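Long-range contact in putative gamma-glutamylcyclotransferase YkqA (Bacillus subtilis, PDB 2QIK), which is a putative gamma-glutamylcyclotransferase, probably cleaving gamma-glutamyl amines by cyclising the glutamyl group: residues Y55-E59 with S112-K116. Numbering follows the deposited sequence.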
# COMPACT_ATOMS: atom_id res chain seq x y z
N TYR A 55 6.94 9.96 -8.13
CA TYR A 55 6.95 10.03 -6.69
C TYR A 55 7.85 8.97 -6.10
O TYR A 55 8.05 7.87 -6.63
CB TYR A 55 5.53 9.85 -6.15
CG TYR A 55 4.62 10.94 -6.56
CD1 TYR A 55 3.92 10.83 -7.76
CD2 TYR A 55 4.49 12.09 -5.83
CE1 TYR A 55 3.12 11.79 -8.17
CE2 TYR A 55 3.59 13.13 -6.31
CZ TYR A 55 2.96 12.89 -7.52
OH TYR A 55 2.11 13.89 -8.10
N ILE A 56 8.35 9.28 -4.90
CA ILE A 56 9.02 8.36 -3.96
C ILE A 56 7.99 8.00 -2.90
O ILE A 56 7.36 8.87 -2.30
CB ILE A 56 10.17 9.08 -3.23
CG1 ILE A 56 11.19 9.63 -4.22
CG2 ILE A 56 10.86 8.12 -2.23
CD1 ILE A 56 11.79 10.96 -3.76
N TYR A 57 7.82 6.71 -2.65
CA TYR A 57 6.90 6.18 -1.67
C TYR A 57 7.64 5.85 -0.36
O TYR A 57 8.82 5.51 -0.38
CB TYR A 57 6.14 4.97 -2.20
CG TYR A 57 5.19 5.40 -3.27
CD1 TYR A 57 5.55 5.49 -4.62
CD2 TYR A 57 3.94 5.89 -2.91
CE1 TYR A 57 4.72 6.03 -5.57
CE2 TYR A 57 3.08 6.40 -3.85
CZ TYR A 57 3.46 6.48 -5.19
OH TYR A 57 2.60 7.11 -6.09
N GLY A 58 6.97 6.02 0.76
CA GLY A 58 7.57 5.75 2.01
C GLY A 58 6.56 5.84 3.14
O GLY A 58 5.37 5.67 2.95
N GLU A 59 7.08 6.09 4.35
CA GLU A 59 6.31 6.04 5.58
C GLU A 59 6.69 7.25 6.43
O GLU A 59 7.82 7.74 6.32
CB GLU A 59 6.70 4.78 6.38
CG GLU A 59 6.46 3.48 5.62
CD GLU A 59 7.20 2.28 6.15
OE1 GLU A 59 7.43 1.31 5.36
OE2 GLU A 59 7.64 2.22 7.27
N SER A 112 9.34 2.54 -9.96
CA SER A 112 8.16 2.57 -9.12
C SER A 112 8.21 3.62 -8.00
O SER A 112 7.18 3.96 -7.37
CB SER A 112 7.87 1.25 -8.44
OG SER A 112 8.89 0.99 -7.49
N GLY A 113 9.40 4.12 -7.72
CA GLY A 113 9.60 4.98 -6.62
C GLY A 113 9.46 4.32 -5.25
O GLY A 113 9.44 5.01 -4.22
N ASP A 114 9.41 3.00 -5.21
CA ASP A 114 9.05 2.28 -4.00
C ASP A 114 10.05 1.19 -3.75
O ASP A 114 10.15 0.21 -4.49
CB ASP A 114 7.60 1.75 -4.13
CG ASP A 114 7.07 1.18 -2.85
OD1 ASP A 114 5.83 1.32 -2.65
OD2 ASP A 114 7.83 0.56 -2.08
N TRP A 115 10.84 1.37 -2.67
CA TRP A 115 11.90 0.44 -2.38
C TRP A 115 11.41 -0.96 -2.08
O TRP A 115 12.05 -1.93 -2.46
CB TRP A 115 12.71 1.01 -1.18
CG TRP A 115 13.83 0.18 -0.69
CD1 TRP A 115 13.98 -0.30 0.61
CD2 TRP A 115 15.01 -0.05 -1.33
NE1 TRP A 115 15.14 -0.95 0.74
CE2 TRP A 115 15.82 -0.83 -0.42
CE3 TRP A 115 15.47 0.16 -2.60
CZ2 TRP A 115 17.08 -1.32 -0.73
CZ3 TRP A 115 16.84 -0.33 -2.88
CH2 TRP A 115 17.56 -1.03 -1.98
N LYS A 116 10.33 -1.07 -1.33
CA LYS A 116 9.78 -2.40 -1.05
C LYS A 116 9.26 -3.08 -2.29
O LYS A 116 9.41 -4.30 -2.42
CB LYS A 116 8.71 -2.29 0.03
CG LYS A 116 9.11 -2.03 1.39
CD LYS A 116 8.10 -2.28 2.44
CE LYS A 116 8.75 -2.16 3.73
NZ LYS A 116 7.87 -2.33 4.83
O HOH W 1 10.35 3.32 -0.64
O HOH W 2 6.15 -0.58 4.54
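Tyr57 points its CB toward residues 112-116, and its backbone N donates to Gly113 O (2.8 Å), nearly straight at the hydrogen but from above the carbonyl plane. With CG anti to its own carbonyl carbon (chi1 -69°), the ring lies beside the backbone N; its edge meets the turn, Tyr57 CD1 lying 3.5 Å from Ser112 O, and its hydroxyl bonds to Arg32. Asp114 crosses the tyrosine at about a right angle; its OD1 approaches Tyr57 CB, while ring and carboxylate planes differ by only 22°. With an alanine here, Arg32 would probably lose its hydroxyl partner and a gap would open beside Ser112 and Asp114. Glycine suits position 113: its phi is positive, and a CB would collide with Tyr55 O, which instead receives a CA-H...O contact from Gly113 CA (3.3 Å). Ser112 OG accepts from Asp114 N in an ST turn and also bonds to Glu117 OE2; Asp114 caps the following helix, its OD2 taking Glu117 N. Farther along, the extended chains of Glu59 and Lys116 cross, Glu59 OE1 and Lys116 NZ forming a long salt bridge (3.7 Å). Arg12 pairs with both Glu59 and Asp114, Tyr61 OH holds Glu59 OE2, and Lys116 NZ also reaches Lys13 O and Asp228. Helix 115-122 thus begins against strand 55-63, which lies between strands 3-7 and 25-34 of the antiparallel sheet.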